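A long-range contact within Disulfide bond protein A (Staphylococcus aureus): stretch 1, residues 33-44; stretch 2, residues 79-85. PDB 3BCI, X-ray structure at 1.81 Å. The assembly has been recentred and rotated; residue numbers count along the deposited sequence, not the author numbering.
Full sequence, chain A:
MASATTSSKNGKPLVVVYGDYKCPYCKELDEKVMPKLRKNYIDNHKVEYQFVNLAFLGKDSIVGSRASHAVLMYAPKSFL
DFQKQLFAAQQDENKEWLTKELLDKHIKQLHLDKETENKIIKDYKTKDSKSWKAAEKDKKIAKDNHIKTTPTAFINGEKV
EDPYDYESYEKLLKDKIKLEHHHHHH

Stretch 1 (33-44) VMPKLRKNYIDN
Stretch 2 79-85: FLDFQKQ

An arginine that reaches from one helix to another can join the two by charge while its aliphatic stem lies against an apolar neighbour, and the contact between residues 33-44 and 79-85 of this protein illustrates the principle. Arg-38 carries an almost fully extended side chain, with chi1, chi2 and chi3 all t and chi4 at 173°, which takes its guanidinium to Asp-81 (chi1 m, chi2 -32°). There Arg-38 NH1 donates to Asp-81 OD1 at 2.8 Å with an N-H...O angle of 157°, forming a salt bridge; a weak second bond runs from Arg-38 NH2 to the same Asp-81 OD1 at 3.2 Å and 135°. The carboxylate oxygen lies at the guanidinium edge, near its plane, where the N-H groups point. Although the CA-to-CB bond of Asp-81 points sideways, the end of its side chain comes nearer.

The same guanidinium is also held from within its own stretch. Arg-38 NE donates to Asp-43 OD2 at 2.8 Å and 144°, a second salt bridge, with Asp-43 at chi1 m. Lys-84 adds positive charge nearby: its NZ is 3.9 Å from Arg-38 NH1, a like-charge approach, and a long 4.0 Å from Asp-81 OD1, so the aspartate stands close to both cations. The lysine reaches this position with chi1 and chi2 t, chi3 p and chi4 t.

Helices 33-42 and 79-85 run antiparallel at 174°, their axes 11.6 Å apart at closest approach, with CA of Arg-38 8.1 Å from CA of Leu-80 and CA of Met-34 8.3 Å from CA of Lys-84. Helix 79-85 keeps regular i to i+4 bonds. Helix 33-42 is kinked where the N atoms of Pro-35 and Lys-36 lack bonds to the preceding turn, and widens to a pi-type turn at 38-42, with Asp-43 N bonded to Arg-38 O at 2.9 Å.

Packing centres on Leu-80 (chi1 m, chi2 t), whose CA-to-CB bond points toward the first stretch and which has the largest area covered in the contact. Its CB lies over one face of the guanidinium, and its CD1 meets Arg-38 CG at 3.5 Å, so one leucine packs against both the charged head and the stem. Leu-80 CD1 also touches Ile-42 CG2 at 3.9 Å (Ile-42 chi1 m, chi2 t), while Leu-80 CD2 meets Met-34 CE at 3.8 Å, the methionine being m at all three chi angles. The contact buries 286 Å², both sides summed.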

# COMPACT_ATOMS: atom_id res chain seq x y z
N VAL A 33 -5.11 -1.62 -12.13
CA VAL A 33 -6.00 -0.58 -11.63
C VAL A 33 -5.41 0.79 -11.28
O VAL A 33 -5.94 1.83 -11.70
CB VAL A 33 -6.74 -1.10 -10.37
CG1 VAL A 33 -7.58 0.01 -9.75
CG2 VAL A 33 -7.61 -2.29 -10.75
N MET A 34 -4.33 0.79 -10.51
CA MET A 34 -3.72 2.02 -10.04
C MET A 34 -3.35 3.11 -11.04
O MET A 34 -3.59 4.29 -10.77
CB MET A 34 -2.52 1.68 -9.16
CG MET A 34 -2.93 0.93 -7.88
SD MET A 34 -4.29 1.75 -6.97
CE MET A 34 -3.46 3.14 -6.32
N PRO A 35 -2.79 2.76 -12.21
CA PRO A 35 -2.45 3.84 -13.15
C PRO A 35 -3.62 4.78 -13.44
O PRO A 35 -3.48 6.00 -13.36
CB PRO A 35 -1.99 3.07 -14.39
CG PRO A 35 -1.34 1.86 -13.79
CD PRO A 35 -2.35 1.46 -12.72
N LYS A 36 -4.78 4.21 -13.78
CA LYS A 36 -5.95 5.02 -14.08
C LYS A 36 -6.64 5.57 -12.84
O LYS A 36 -7.11 6.71 -12.85
CB LYS A 36 -6.97 4.21 -14.88
CG LYS A 36 -6.59 3.98 -16.32
CD LYS A 36 -7.65 3.15 -17.01
CE LYS A 36 -7.21 2.77 -18.41
NZ LYS A 36 -8.20 1.87 -19.06
N LEU A 37 -6.71 4.77 -11.78
CA LEU A 37 -7.36 5.22 -10.55
C LEU A 37 -6.60 6.43 -10.01
O LEU A 37 -7.20 7.40 -9.56
CB LEU A 37 -7.36 4.10 -9.50
CG LEU A 37 -8.18 4.38 -8.24
CD1 LEU A 37 -9.65 4.53 -8.64
CD2 LEU A 37 -8.01 3.24 -7.24
N ARG A 38 -5.28 6.35 -10.07
CA ARG A 38 -4.42 7.43 -9.60
C ARG A 38 -4.60 8.70 -10.42
O ARG A 38 -4.77 9.79 -9.88
CB ARG A 38 -2.96 6.97 -9.67
CG ARG A 38 -1.96 8.03 -9.32
CD ARG A 38 -0.55 7.50 -9.45
NE ARG A 38 0.41 8.50 -9.03
CZ ARG A 38 1.71 8.30 -8.90
NH1 ARG A 38 2.22 7.10 -9.17
NH2 ARG A 38 2.50 9.29 -8.49
N LYS A 39 -4.58 8.55 -11.74
CA LYS A 39 -4.73 9.70 -12.61
C LYS A 39 -6.10 10.37 -12.55
O LYS A 39 -6.20 11.59 -12.52
CB LYS A 39 -4.45 9.30 -14.06
CG LYS A 39 -4.63 10.42 -15.07
CD LYS A 39 -4.24 9.99 -16.47
CE LYS A 39 -4.36 11.14 -17.46
NZ LYS A 39 -3.82 10.78 -18.80
N ASN A 40 -7.15 9.57 -12.50
CA ASN A 40 -8.50 10.13 -12.50
C ASN A 40 -9.16 10.39 -11.15
O ASN A 40 -10.15 11.12 -11.10
CB ASN A 40 -9.41 9.23 -13.34
CG ASN A 40 -8.88 9.04 -14.75
OD1 ASN A 40 -8.64 10.01 -15.46
ND2 ASN A 40 -8.70 7.79 -15.15
N TYR A 41 -8.63 9.83 -10.07
CA TYR A 41 -9.28 10.05 -8.79
C TYR A 41 -8.41 10.31 -7.57
O TYR A 41 -8.84 11.01 -6.65
CB TYR A 41 -10.20 8.86 -8.45
CG TYR A 41 -11.45 8.77 -9.30
CD1 TYR A 41 -11.48 7.99 -10.45
CD2 TYR A 41 -12.60 9.48 -8.95
CE1 TYR A 41 -12.63 7.92 -11.24
CE2 TYR A 41 -13.75 9.41 -9.73
CZ TYR A 41 -13.76 8.64 -10.87
OH TYR A 41 -14.90 8.58 -11.64
N ILE A 42 -7.20 9.77 -7.55
CA ILE A 42 -6.35 9.97 -6.38
C ILE A 42 -5.44 11.20 -6.42
O ILE A 42 -5.45 12.00 -5.48
CB ILE A 42 -5.48 8.72 -6.11
CG1 ILE A 42 -6.38 7.47 -6.03
CG2 ILE A 42 -4.72 8.90 -4.80
CD1 ILE A 42 -5.61 6.16 -5.92
N ASP A 43 -4.66 11.35 -7.48
CA ASP A 43 -3.76 12.50 -7.59
C ASP A 43 -4.48 13.84 -7.72
O ASP A 43 -3.93 14.89 -7.39
CB ASP A 43 -2.80 12.33 -8.76
CG ASP A 43 -1.77 11.25 -8.50
OD1 ASP A 43 -1.65 10.83 -7.34
OD2 ASP A 43 -1.08 10.83 -9.45
N ASN A 44 -5.71 13.81 -8.22
CA ASN A 44 -6.48 15.04 -8.36
C ASN A 44 -7.37 15.20 -7.12
O ASN A 44 -8.32 15.98 -7.10
CB ASN A 44 -7.32 15.01 -9.65
CG ASN A 44 -8.23 13.81 -9.73
OD1 ASN A 44 -8.30 13.00 -8.81
ND2 ASN A 44 -8.94 13.68 -10.85
N PHE A 79 4.28 8.26 -2.27
CA PHE A 79 3.73 6.98 -1.85
C PHE A 79 3.29 6.05 -2.98
O PHE A 79 3.66 4.87 -3.00
CB PHE A 79 2.57 7.19 -0.88
CG PHE A 79 1.96 5.91 -0.37
CD1 PHE A 79 2.71 5.02 0.40
CD2 PHE A 79 0.65 5.58 -0.68
CE1 PHE A 79 2.16 3.82 0.84
CE2 PHE A 79 0.08 4.39 -0.24
CZ PHE A 79 0.84 3.50 0.52
N LEU A 80 2.49 6.56 -3.92
CA LEU A 80 2.02 5.72 -5.02
C LEU A 80 3.15 5.20 -5.90
O LEU A 80 3.08 4.08 -6.41
CB LEU A 80 0.97 6.47 -5.85
CG LEU A 80 -0.33 6.70 -5.06
CD1 LEU A 80 -1.35 7.40 -5.94
CD2 LEU A 80 -0.89 5.36 -4.58
N ASP A 81 4.21 5.99 -6.09
CA ASP A 81 5.33 5.53 -6.89
C ASP A 81 6.04 4.42 -6.13
O ASP A 81 6.46 3.42 -6.71
CB ASP A 81 6.34 6.65 -7.16
CG ASP A 81 5.81 7.70 -8.11
OD1 ASP A 81 5.00 7.37 -9.00
OD2 ASP A 81 6.21 8.87 -7.96
N PHE A 82 6.17 4.62 -4.82
CA PHE A 82 6.83 3.64 -3.97
C PHE A 82 6.08 2.31 -4.06
O PHE A 82 6.68 1.25 -4.23
CB PHE A 82 6.82 4.11 -2.52
CG PHE A 82 7.54 3.18 -1.58
CD1 PHE A 82 8.93 3.11 -1.59
CD2 PHE A 82 6.83 2.34 -0.74
CE1 PHE A 82 9.59 2.20 -0.77
CE2 PHE A 82 7.48 1.43 0.09
CZ PHE A 82 8.87 1.36 0.06
N GLN A 83 4.76 2.39 -3.94
CA GLN A 83 3.91 1.21 -3.98
C GLN A 83 4.06 0.49 -5.32
O GLN A 83 4.28 -0.72 -5.36
CB GLN A 83 2.47 1.65 -3.73
CG GLN A 83 1.51 0.54 -3.44
CD GLN A 83 0.26 1.04 -2.75
OE1 GLN A 83 -0.48 1.86 -3.30
NE2 GLN A 83 0.02 0.56 -1.53
N LYS A 84 3.96 1.24 -6.41
CA LYS A 84 4.09 0.65 -7.73
C LYS A 84 5.44 -0.02 -7.91
O LYS A 84 5.53 -1.17 -8.35
CB LYS A 84 3.91 1.73 -8.81
CG LYS A 84 4.14 1.23 -10.23
CD LYS A 84 3.75 2.28 -11.25
CE LYS A 84 4.64 3.51 -11.15
NZ LYS A 84 3.99 4.71 -11.74
N GLN A 85 6.50 0.71 -7.56
CA GLN A 85 7.86 0.20 -7.69
C GLN A 85 8.14 -1.00 -6.79
O GLN A 85 8.91 -1.89 -7.16
CB GLN A 85 8.87 1.32 -7.40
CG GLN A 85 8.95 2.36 -8.52
CD GLN A 85 9.82 3.56 -8.16
OE1 GLN A 85 10.92 3.40 -7.61
NE2 GLN A 85 9.35 4.76 -8.48